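PDB 5X3P: UBX domain-containing protein 7, which links certain neddylated cullin-RING ubiquitin ligases to the segregase p97, with the UBX domain of this entry mediating the contact with p97. Local coordinates for residues K6-L11 with C72-V77. The protein carries 1 engineered substitution. Residues are numbered along the deposited sequence; the frame is centred on the assembly and turned at random.
Sequences KAQLML and CPQETV
Two groups meet at Gln-8 O: the backbone N-H of Glu-75, with N 3.0 Å away, and a CA-H...O contact from Gln-74. Three more backbone bonds join the parallel strands: Gln-8 N to Pro-73 O, Met-10 N to Glu-75 O, and Val-77 N to Met-10 O, the last short at 2.6 Å. On one face of the sheet Gln-8 and Gln-74 lie side by side and point the same way. In both, CG sits beside the backbone N (chi1 -73° and -56°), and the extended chains run out together. Gln-74 NE2 donates to Gln-8 OE1 at 2.9 Å, and the two amide planes are 39° apart. Met-10, a selenomethionine, shares this face with Thr-76, its CG 4.1 Å from Thr-76 CG2. On the opposite face, Leu-9 CD2 touches Glu-75 CB at 3.7 Å, and Leu-11 CD2 lies against Val-77 CB at 3.8 Å. The Glu-75 chain bends back, and OE2 accepts a hydrogen bond from Cys-72 N and forms a salt bridge with Arg-55. These are central strands of the UBX domain's ubiquitin-like beta-grasp fold. Strand 18-24 flanks 6-11 and strand 46-50 flanks 74-81, both antiparallel, while Leu-9 and Leu-11 pack on Leu-32 of helix 29-38.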
ATOM      1  N   LYS A   6       5.431  13.233   1.587  1.00 11.87           N
ATOM      2  CA  LYS A   6       5.426  11.823   1.995  1.00 14.61           C
ATOM      3  C   LYS A   6       4.075  11.151   1.788  1.00 16.98           C
ATOM      4  O   LYS A   6       3.049  11.828   1.635  1.00 11.13           O
ATOM      5  CB  LYS A   6       5.808  11.730   3.478  1.00 15.11           C
ATOM      6  CG  LYS A   6       7.137  12.432   3.763  1.00 24.26           C
ATOM      7  CD  LYS A   6       7.469  12.551   5.228  1.00 34.38           C
ATOM      8  CE  LYS A   6       8.969  12.662   5.343  1.00 39.02           C
ATOM      9  NZ  LYS A   6       9.552  11.856   4.226  1.00 38.69           N
ATOM     10  N   ALA A   7       4.085   9.813   1.826  1.00 10.98           N
ATOM     11  CA  ALA A   7       2.871   8.999   1.856  1.00 11.09           C
ATOM     12  C   ALA A   7       2.786   8.436   3.260  1.00 10.92           C
ATOM     13  O   ALA A   7       3.532   7.522   3.611  1.00 16.51           O
ATOM     14  CB  ALA A   7       2.958   7.852   0.851  1.00 11.24           C
ATOM     15  N   GLN A   8       1.902   9.001   4.072  1.00 10.92           N
ATOM     16  CA  GLN A   8       1.709   8.543   5.427  1.00 10.82           C
ATOM     17  C   GLN A   8       0.616   7.514   5.349  1.00 11.03           C
ATOM     18  O   GLN A   8      -0.533   7.836   5.039  1.00 12.86           O
ATOM     19  CB  GLN A   8       1.282   9.702   6.321  1.00 10.78           C
ATOM     20  CG  GLN A   8       2.408  10.685   6.643  1.00 10.62           C
ATOM     21  CD  GLN A   8       1.886  11.951   7.264  1.00 12.16           C
ATOM     22  OE1 GLN A   8       0.811  12.457   6.881  1.00 10.80           O
ATOM     23  NE2 GLN A   8       2.622  12.476   8.258  1.00 10.52           N
ATOM     24  N   LEU A   9       0.971   6.267   5.630  1.00 11.02           N
ATOM     25  CA  LEU A   9       0.056   5.171   5.381  1.00 11.27           C
ATOM     26  C   LEU A   9      -0.466   4.575   6.674  1.00 11.32           C
ATOM     27  O   LEU A   9       0.311   4.334   7.598  1.00 12.77           O
ATOM     28  CB  LEU A   9       0.771   4.078   4.571  1.00 12.01           C
ATOM     29  CG  LEU A   9       1.353   4.488   3.212  1.00 14.52           C
ATOM     30  CD1 LEU A   9       1.998   3.301   2.512  1.00 13.29           C
ATOM     31  CD2 LEU A   9       0.255   5.051   2.338  1.00 14.47           C
HETATM   32  N   MSE A  10      -1.780   4.350   6.728  1.00 12.99           N
HETATM   33  CA  MSE A  10      -2.382   3.435   7.688  1.00 16.53           C
HETATM   34  C   MSE A  10      -2.612   2.089   6.985  1.00 17.81           C
HETATM   35  O   MSE A  10      -3.320   2.024   5.977  1.00 18.75           O
HETATM   36  CB  MSE A  10      -3.720   3.974   8.203  1.00 12.05           C
HETATM   37  CG  MSE A  10      -4.586   2.888   8.900  1.00 19.99           C
HETATM   38 SE   MSE A  10      -3.793   2.314  10.603  0.74 23.69          SE
HETATM   39  CE  MSE A  10      -4.307   3.895  11.576  1.00 12.15           C
ATOM     40  N   LEU A  11      -2.008   1.021   7.512  1.00 12.06           N
ATOM     41  CA  LEU A  11      -2.202  -0.315   6.956  1.00 12.35           C
ATOM     42  C   LEU A  11      -3.198  -1.089   7.818  1.00 13.69           C
ATOM     43  O   LEU A  11      -3.065  -1.161   9.042  1.00 15.35           O
ATOM     44  CB  LEU A  11      -0.876  -1.067   6.874  1.00 18.31           C
ATOM     45  CG  LEU A  11       0.266  -0.309   6.212  1.00 18.29           C
ATOM     46  CD1 LEU A  11       1.521  -1.174   6.238  1.00 20.07           C
ATOM     47  CD2 LEU A  11      -0.102   0.070   4.777  1.00 23.98           C
ATOM     48  N   CYS A  72      -2.459  10.050  -2.171  1.00 13.98           N
ATOM     49  CA  CYS A  72      -2.620  11.307  -1.435  1.00 14.45           C
ATOM     50  C   CYS A  72      -1.581  11.391  -0.320  1.00 14.77           C
ATOM     51  O   CYS A  72      -0.870  10.405  -0.069  1.00 12.60           O
ATOM     52  CB  CYS A  72      -4.032  11.386  -0.861  1.00 15.58           C
ATOM     53  SG  CYS A  72      -5.310  11.344  -2.148  1.00 19.19           S
ATOM     54  N   PRO A  73      -1.461  12.563   0.340  1.00 13.45           N
ATOM     55  CA  PRO A  73      -0.464  12.663   1.420  1.00 11.63           C
ATOM     56  C   PRO A  73      -0.713  11.662   2.542  1.00 14.59           C
ATOM     57  O   PRO A  73       0.225  11.225   3.209  1.00 16.86           O
ATOM     58  CB  PRO A  73      -0.679  14.081   1.951  1.00 14.50           C
ATOM     59  CG  PRO A  73      -1.077  14.856   0.715  1.00 18.03           C
ATOM     60  CD  PRO A  73      -2.021  13.892  -0.004  1.00 14.80           C
ATOM     61  N   GLN A  74      -1.973  11.297   2.748  1.00 14.06           N
ATOM     62  CA  GLN A  74      -2.308  10.294   3.742  1.00 14.52           C
ATOM     63  C   GLN A  74      -3.252   9.288   3.112  1.00 17.26           C
ATOM     64  O   GLN A  74      -4.181   9.683   2.397  1.00 12.28           O
ATOM     65  CB  GLN A  74      -2.975  10.982   4.933  1.00 11.64           C
ATOM     66  CG  GLN A  74      -2.114  12.099   5.543  1.00 11.39           C
ATOM     67  CD  GLN A  74      -2.745  12.672   6.787  1.00 17.08           C
ATOM     68  OE1 GLN A  74      -3.980  12.744   6.895  1.00 14.85           O
ATOM     69  NE2 GLN A  74      -1.913  13.041   7.756  1.00 13.43           N
ATOM     70  N   GLU A  75      -3.010   8.001   3.369  1.00 12.28           N
ATOM     71  CA  GLU A  75      -3.828   6.932   2.802  1.00 12.54           C
ATOM     72  C   GLU A  75      -4.086   5.857   3.816  1.00 14.22           C
ATOM     73  O   GLU A  75      -3.241   5.584   4.676  1.00 14.89           O
ATOM     74  CB  GLU A  75      -3.111   6.286   1.612  1.00 12.33           C
ATOM     75  CG  GLU A  75      -2.872   7.215   0.455  1.00 15.16           C
ATOM     76  CD  GLU A  75      -4.115   7.366  -0.409  1.00 22.79           C
ATOM     77  OE1 GLU A  75      -5.109   6.648  -0.161  1.00 21.85           O
ATOM     78  OE2 GLU A  75      -4.109   8.176  -1.371  1.00 14.18           O
ATOM     79  N   THR A  76      -5.250   5.225   3.697  1.00 12.82           N
ATOM     80  CA  THR A  76      -5.540   4.020   4.450  1.00 12.86           C
ATOM     81  C   THR A  76      -5.516   2.855   3.455  1.00 15.54           C
ATOM     82  O   THR A  76      -6.232   2.878   2.439  1.00 14.50           O
ATOM     83  CB  THR A  76      -6.917   4.106   5.119  1.00 15.12           C
ATOM     84  OG1 THR A  76      -6.903   5.126   6.126  1.00 19.70           O
ATOM     85  CG2 THR A  76      -7.278   2.776   5.766  1.00 16.11           C
ATOM     86  N   VAL A  77      -4.674   1.854   3.723  1.00 12.96           N
ATOM     87  CA  VAL A  77      -4.492   0.753   2.785  1.00 13.19           C
ATOM     88  C   VAL A  77      -5.005  -0.531   3.427  1.00 14.09           C
ATOM     89  O   VAL A  77      -4.492  -0.954   4.474  1.00 13.76           O
ATOM     90  CB  VAL A  77      -3.010   0.559   2.403  1.00 12.83           C
ATOM     91  CG1 VAL A  77      -2.873  -0.571   1.371  1.00 15.38           C
ATOM     92  CG2 VAL A  77      -2.415   1.848   1.830  1.00 12.56           C
TER
HETATM   93  O   HOH W   1       1.898  10.777  -0.882  1.00 21.70           O